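Local atomic coordinates of fibrillarin-like rRNA/tRNA 2'-O-methyltransferase (Aeropyrum pernix, PDB entry 4DF3), a protein that probably transfers methyl groups from S-adenosylmethionine to ribose 2'-hydroxyls of rRNA and tRNA, at sites likely selected by guide RNAs in box C/D ribonucleoprotein particles. Residues Ala153-Gln157 with Pro158-Ala162; Glu200-Thr203 with Leu204-Gly208. The protein carries 2 engineered substitutions. All coordinates share one frame; numbering follows the deposited sequence.

Both contacts lie in the Rossmann-like methyltransferase part of the chain and come in series, neither enclosing nor crossing the other. Contact 1 comes first: it closes the short loop through which strand 148-153 passes into helix 160-171, and its first half borders the bound S-adenosylmethionine. Strand 176-183 follows that helix, and the chain then reaches helix 195-206, whose last turns and C-terminal exit form contact 2. The two places meet directly although their centres are about 13 Å apart. Glu200 OE1 lies 2.7 Å from Ala161 N, a probable hydrogen bond at the beginning of helix 160-171, and Thr203 CG2 packs 3.6 Å from Ala162 N. Helix 195-206 is thereby tied to the first turn following the cofactor loop.

Contact 1 of 2, residues Ala153-Gln157 with Pro158-Ala162; sequences ADVAQ and PEQAA. With SAM (S-adenosylmethionine), chain C.
The carboxamide of Gln160 has Val155 CG2 over one face, 3.3 Å from OE1, and Ala153 CB on the opposite side of its plane. Gln160 OE1 accepts a 2.7 Å hydrogen bond from Val155 N. The bond is nearly straight (173° at the hydrogen), although the donor sits 31° off the carbonyl plane. Gln160 spans the turn because CG is anti to the backbone N (chi1 -177°) and the chain beyond runs extended; NE2 is held by Ala181 O. The second flat group is the adenine of S-adenosylmethionine. Val155 CG1 lies against one face, 4.0 Å from adenine C4, while Gln157, bent at chi2, brings NE2 to the ring edge and donates to adenine N7 at 3.0 Å. The Asp154 carboxylate forms a salt bridge with Lys61 through OD1, which also accepts a weak hydrogen bond from the cofactor amino group. Asp154 OD2 accepts a hydrogen bond from a water 2.7 Å away, and this water accepts from Ala156 N. This loop lends Asp154 to Gln157 to the cofactor site of the Rossmann-like fold. Backbone bonds join Ala153 to strand 176-183, Gln160 packs on Met180, and Ala161 faces Thr203 and Leu204 of helix 195-206.

Contact 2 of 2, residues Glu200-Thr203 with Leu204-Gly208; sequences EIKT and LMDGG
Lys202 and Asp206, one helical turn apart, form a salt bridge in which NZ donates to OD2 at 3.1 Å, on the syn side of the carboxylate. The lysine leaves the helix with CG anti to the backbone N (chi1 180°), and a bend at chi4 swings the ammonium onto the oxygen; on the way Lys202 CG passes 3.5 Å from Asp206 OD2. On the adjoining flank Met205 reaches back over the preceding turn, SD lying 3.8 Å from Ile201 CG2, while the bend at chi3 sets CE 3.8 Å from Lys202 CA. Behind these pairs stand the i to i+4 backbone bonds. Asp206 N to Lys202 O is short and straight, 2.7 Å and 170°, whereas Gly207 N to Thr203 O falls to 131° as the helix runs out. Gly208, at positive phi, is the C' residue of a Schellman motif: its N bonds to Met205 O at 3.0 Å, and Leu209 N returns to Leu204 O. On the inner side Leu204 packs on Met178, Met180, Ile227 and Val164, which seats this face of helix 195-206 on the sheet and on helix 160-171. Lys202, Met205 and Asp206 are exposed instead, so the ion pair is probably softened by solvent and offers a modest i to i+4 restraint, with helix termination resting on the backbone bonds and the glycine.

Contact 1 of 2, residues Ala153-Gln157 with Pro158-Ala162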
ATOM      1  N   ALA A 153       4.913   2.340   4.013  1.00  9.68           N
ATOM      2  CA  ALA A 153       4.821   3.057   5.311  1.00 10.29           C
ATOM      3  C   ALA A 153       3.726   4.077   5.228  1.00 11.54           C
ATOM      4  O   ALA A 153       3.758   4.942   4.360  1.00 11.94           O
ATOM      5  CB  ALA A 153       6.160   3.709   5.695  1.00 11.01           C
ATOM      6  N   ASP A 154       2.779   3.989   6.154  1.00 12.37           N
ATOM      7  CA  ASP A 154       1.736   4.993   6.292  1.00 13.37           C
ATOM      8  C   ASP A 154       1.346   5.086   7.762  1.00 15.09           C
ATOM      9  O   ASP A 154       0.264   4.663   8.120  1.00 16.15           O
ATOM     10  CB  ASP A 154       0.519   4.610   5.435  1.00 11.60           C
ATOM     11  CG  ASP A 154      -0.566   5.722   5.398  1.00 12.52           C
ATOM     12  OD1 ASP A 154      -1.682   5.432   4.906  1.00 16.27           O
ATOM     13  OD2 ASP A 154      -0.327   6.854   5.915  1.00 16.53           O
ATOM     14  N   VAL A 155       2.250   5.548   8.618  1.00 15.32           N
ATOM     15  CA  VAL A 155       1.894   5.578  10.087  1.00 18.05           C
ATOM     16  C   VAL A 155       1.281   6.916  10.577  1.00 20.43           C
ATOM     17  O   VAL A 155       0.811   7.016  11.753  1.00 20.68           O
ATOM     18  CB  VAL A 155       3.033   5.172  10.999  1.00 17.56           C
ATOM     19  CG1 VAL A 155       3.389   3.652  10.750  1.00 16.44           C
ATOM     20  CG2 VAL A 155       4.266   6.131  10.839  1.00 20.30           C
ATOM     21  N   ALA A 156       1.246   7.897   9.683  1.00 22.08           N
ATOM     22  CA  ALA A 156       0.639   9.217   9.998  1.00 25.89           C
ATOM     23  C   ALA A 156       1.293   9.809  11.257  1.00 28.07           C
ATOM     24  O   ALA A 156       0.607  10.199  12.216  1.00 30.57           O
ATOM     25  CB  ALA A 156      -0.896   9.102  10.182  1.00 26.62           C
ATOM     26  N   GLN A 157       2.618   9.821  11.265  1.00 28.82           N
ATOM     27  CA  GLN A 157       3.406  10.372  12.379  1.00 29.63           C
ATOM     28  C   GLN A 157       4.461  11.264  11.743  1.00 29.68           C
ATOM     29  O   GLN A 157       4.937  10.956  10.644  1.00 29.13           O
ATOM     30  CB  GLN A 157       4.114   9.282  13.150  1.00 29.92           C
ATOM     31  CG  GLN A 157       3.201   8.271  13.846  1.00 32.82           C
ATOM     32  CD  GLN A 157       2.540   8.805  15.142  1.00 37.34           C
ATOM     33  OE1 GLN A 157       2.553  10.017  15.429  1.00 38.08           O
ATOM     34  NE2 GLN A 157       1.964   7.893  15.921  1.00 37.32           N
ATOM     35  N   PRO A 158       4.780  12.399  12.394  1.00 29.76           N
ATOM     36  CA  PRO A 158       5.909  13.211  11.991  1.00 29.37           C
ATOM     37  C   PRO A 158       7.122  12.327  12.021  1.00 28.16           C
ATOM     38  O   PRO A 158       7.109  11.319  12.754  1.00 29.01           O
ATOM     39  CB  PRO A 158       6.047  14.192  13.159  1.00 29.99           C
ATOM     40  CG  PRO A 158       4.637  14.362  13.655  1.00 32.05           C
ATOM     41  CD  PRO A 158       4.082  12.970  13.567  1.00 30.13           C
ATOM     42  N   GLU A 159       8.124  12.674  11.219  1.00 26.74           N
ATOM     43  CA  GLU A 159       9.423  11.985  11.235  1.00 24.96           C
ATOM     44  C   GLU A 159       9.276  10.494  10.943  1.00 22.87           C
ATOM     45  O   GLU A 159      10.031   9.595  11.446  1.00 20.55           O
ATOM     46  CB  GLU A 159      10.203  12.294  12.529  1.00 26.98           C
ATOM     47  CG  GLU A 159      10.722  13.787  12.548  1.00 29.29           C
ATOM     48  CD  GLU A 159      11.528  14.125  13.796  1.00 36.88           C
ATOM     49  OE1 GLU A 159      12.073  13.216  14.449  1.00 36.43           O
ATOM     50  OE2 GLU A 159      11.637  15.324  14.135  1.00 41.69           O
ATOM     51  N   GLN A 160       8.398  10.256   9.979  1.00 20.21           N
ATOM     52  CA  GLN A 160       8.210   8.921   9.471  1.00 19.21           C
ATOM     53  C   GLN A 160       9.447   8.407   8.726  1.00 18.93           C
ATOM     54  O   GLN A 160       9.730   7.165   8.779  1.00 17.67           O
ATOM     55  CB  GLN A 160       6.945   8.891   8.606  1.00 18.54           C
ATOM     56  CG  GLN A 160       6.629   7.501   8.098  1.00 18.28           C
ATOM     57  CD  GLN A 160       5.305   7.450   7.409  1.00 21.96           C
ATOM     58  OE1 GLN A 160       4.583   6.483   7.562  1.00 21.92           O
ATOM     59  NE2 GLN A 160       4.943   8.527   6.690  1.00 27.67           N
ATOM     60  N   ALA A 161      10.214   9.316   8.074  1.00 17.02           N
ATOM     61  CA  ALA A 161      11.334   8.873   7.276  1.00 17.40           C
ATOM     62  C   ALA A 161      12.385   8.162   8.151  1.00 16.47           C
ATOM     63  O   ALA A 161      12.933   7.162   7.714  1.00 14.61           O
ATOM     64  CB  ALA A 161      11.943   9.985   6.449  1.00 17.71           C
ATOM     65  N   ALA A 162      12.647   8.679   9.355  1.00 16.27           N
ATOM     66  CA  ALA A 162      13.561   7.998  10.315  1.00 15.22           C
ATOM     67  C   ALA A 162      13.059   6.609  10.684  1.00 13.84           C
ATOM     68  O   ALA A 162      13.866   5.697  10.777  1.00 13.28           O
ATOM     69  CB  ALA A 162      13.752   8.866  11.607  1.00 15.92           C
TER
HETATM   70  N   SAM C 301      -2.210   2.177   5.643  1.00 16.17           N
HETATM   71  CA  SAM C 301      -3.653   2.156   6.021  1.00 17.62           C
HETATM   72  C   SAM C 301      -4.449   1.976   4.725  1.00 19.62           C
HETATM   73  O   SAM C 301      -4.029   2.442   3.645  1.00 19.51           O
HETATM   74  OXT SAM C 301      -5.511   1.362   4.751  1.00 20.72           O
HETATM   75  CB  SAM C 301      -4.115   3.480   6.723  1.00 18.32           C
HETATM   76  CG  SAM C 301      -3.128   3.712   7.854  1.00 19.69           C
HETATM   77  SD  SAM C 301      -3.677   4.827   9.177  1.00 20.99           S
HETATM   78  CE  SAM C 301      -3.332   6.304   8.186  1.00 14.88           C
HETATM   79  C5' SAM C 301      -2.203   4.848  10.262  1.00 18.92           C
HETATM   80  C4' SAM C 301      -2.157   3.686  11.258  1.00 20.71           C
HETATM   81  O4' SAM C 301      -0.866   3.509  11.840  1.00 17.66           O
HETATM   82  C3' SAM C 301      -3.095   3.770  12.453  1.00 17.22           C
HETATM   83  O3' SAM C 301      -3.899   2.588  12.381  1.00 15.55           O
HETATM   84  C2' SAM C 301      -2.213   3.917  13.704  1.00 16.98           C
HETATM   85  O2' SAM C 301      -2.741   3.234  14.819  1.00 18.39           O
HETATM   86  C1' SAM C 301      -0.913   3.262  13.257  1.00 16.99           C
HETATM   87  N9  SAM C 301       0.313   3.854  13.828  1.00 18.41           N
HETATM   88  C8  SAM C 301       0.630   5.185  14.126  1.00 19.72           C
HETATM   89  N7  SAM C 301       1.916   5.218  14.649  1.00 21.36           N
HETATM   90  C5  SAM C 301       2.397   3.967  14.694  1.00 17.49           C
HETATM   91  C6  SAM C 301       3.620   3.456  15.098  1.00 21.48           C
HETATM   92  N6  SAM C 301       4.658   4.219  15.617  1.00 18.03           N
HETATM   93  N1  SAM C 301       3.698   2.081  14.924  1.00 18.35           N
HETATM   94  C2  SAM C 301       2.754   1.195  14.438  1.00 21.58           C
HETATM   95  N3  SAM C 301       1.546   1.737  14.036  1.00 17.70           N
HETATM   96  C4  SAM C 301       1.398   3.079  14.199  1.00 18.73           C
HETATM   97  O   HOH W   1       1.581   8.513   6.849  1.00 19.02           O

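Contact 2 of 2, residues Glu200-Thr203 with Leu204-Gly208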
ATOM      1  N   GLU A 200      12.157  15.254   5.524  1.00 21.60           N
ATOM      2  CA  GLU A 200      11.787  13.818   5.324  1.00 21.62           C
ATOM      3  C   GLU A 200      12.536  13.260   4.157  1.00 20.47           C
ATOM      4  O   GLU A 200      13.076  12.181   4.225  1.00 17.03           O
ATOM      5  CB  GLU A 200      10.273  13.631   5.115  1.00 20.25           C
ATOM      6  CG  GLU A 200       9.525  13.942   6.348  1.00 21.50           C
ATOM      7  CD  GLU A 200       9.835  12.933   7.507  1.00 22.38           C
ATOM      8  OE1 GLU A 200       9.295  11.828   7.469  1.00 22.07           O
ATOM      9  OE2 GLU A 200      10.606  13.271   8.423  1.00 24.82           O
ATOM     10  N   ILE A 201      12.546  13.980   3.034  1.00 21.87           N
ATOM     11  CA  ILE A 201      13.180  13.399   1.836  1.00 21.90           C
ATOM     12  C   ILE A 201      14.673  13.246   2.077  1.00 21.19           C
ATOM     13  O   ILE A 201      15.285  12.292   1.606  1.00 20.10           O
ATOM     14  CB  ILE A 201      12.949  14.296   0.584  1.00 22.37           C
ATOM     15  CG1 ILE A 201      11.445  14.494   0.324  1.00 25.96           C
ATOM     16  CG2 ILE A 201      13.783  13.809  -0.671  1.00 23.22           C
ATOM     17  CD1 ILE A 201      10.758  13.337  -0.375  1.00 26.16           C
ATOM     18  N   LYS A 202      15.282  14.220   2.776  1.00 20.53           N
ATOM     19  CA  LYS A 202      16.719  14.159   2.984  1.00 23.02           C
ATOM     20  C   LYS A 202      17.064  12.974   3.900  1.00 22.15           C
ATOM     21  O   LYS A 202      18.055  12.302   3.720  1.00 23.33           O
ATOM     22  CB  LYS A 202      17.233  15.478   3.595  1.00 24.94           C
ATOM     23  CG  LYS A 202      18.764  15.490   3.850  1.00 28.02           C
ATOM     24  CD  LYS A 202      19.230  16.992   4.026  1.00 37.65           C
ATOM     25  CE  LYS A 202      20.739  17.201   4.226  1.00 39.51           C
ATOM     26  NZ  LYS A 202      21.263  16.477   5.404  1.00 39.07           N
ATOM     27  N   THR A 203      16.199  12.729   4.871  1.00 21.96           N
ATOM     28  CA  THR A 203      16.371  11.588   5.803  1.00 20.20           C
ATOM     29  C   THR A 203      16.375  10.284   5.014  1.00 19.92           C
ATOM     30  O   THR A 203      17.197   9.404   5.253  1.00 19.48           O
ATOM     31  CB  THR A 203      15.275  11.662   6.891  1.00 20.35           C
ATOM     32  OG1 THR A 203      15.441  12.883   7.621  1.00 20.18           O
ATOM     33  CG2 THR A 203      15.350  10.508   7.871  1.00 19.37           C
ATOM     34  N   LEU A 204      15.486  10.175   4.009  1.00 19.81           N
ATOM     35  CA  LEU A 204      15.442   8.977   3.210  1.00 19.36           C
ATOM     36  C   LEU A 204      16.749   8.857   2.428  1.00 21.26           C
ATOM     37  O   LEU A 204      17.343   7.796   2.380  1.00 21.06           O
ATOM     38  CB  LEU A 204      14.219   8.989   2.236  1.00 18.89           C
ATOM     39  CG  LEU A 204      12.885   8.954   2.990  1.00 17.21           C
ATOM     40  CD1 LEU A 204      11.686   9.103   1.994  1.00 17.95           C
ATOM     41  CD2 LEU A 204      12.705   7.602   3.745  1.00 20.55           C
ATOM     42  N   MET A 205      17.179   9.971   1.825  1.00 22.57           N
ATOM     43  CA  MET A 205      18.348   9.975   0.941  1.00 24.96           C
ATOM     44  C   MET A 205      19.597   9.715   1.755  1.00 24.82           C
ATOM     45  O   MET A 205      20.418   8.889   1.358  1.00 25.50           O
ATOM     46  CB  MET A 205      18.478  11.303   0.213  1.00 24.25           C
ATOM     47  CG  MET A 205      17.218  11.664  -0.539  1.00 29.39           C
ATOM     48  SD  MET A 205      17.399  13.049  -1.672  1.00 34.61           S
ATOM     49  CE  MET A 205      17.763  14.502  -0.670  1.00 34.17           C
ATOM     50  N   ASP A 206      19.703  10.386   2.899  1.00 27.02           N
ATOM     51  CA  ASP A 206      20.792  10.088   3.870  1.00 29.44           C
ATOM     52  C   ASP A 206      20.779   8.636   4.355  1.00 30.52           C
ATOM     53  O   ASP A 206      21.822   8.138   4.808  1.00 31.21           O
ATOM     54  CB  ASP A 206      20.805  11.036   5.113  1.00 30.83           C
ATOM     55  CG  ASP A 206      21.202  12.472   4.770  1.00 32.40           C
ATOM     56  OD1 ASP A 206      21.700  12.731   3.646  1.00 34.13           O
ATOM     57  OD2 ASP A 206      20.926  13.358   5.620  1.00 37.70           O
ATOM     58  N   GLY A 207      19.613   7.968   4.307  1.00 29.36           N
ATOM     59  CA  GLY A 207      19.511   6.540   4.640  1.00 27.77           C
ATOM     60  C   GLY A 207      19.802   5.585   3.497  1.00 27.52           C
ATOM     61  O   GLY A 207      19.582   4.394   3.638  1.00 26.48           O
ATOM     62  N   GLY A 208      20.299   6.091   2.361  1.00 27.61           N
ATOM     63  CA  GLY A 208      20.649   5.238   1.225  1.00 28.61           C
ATOM     64  C   GLY A 208      19.507   4.943   0.268  1.00 28.06           C
ATOM     65  O   GLY A 208      19.619   4.074  -0.607  1.00 30.57           O
TER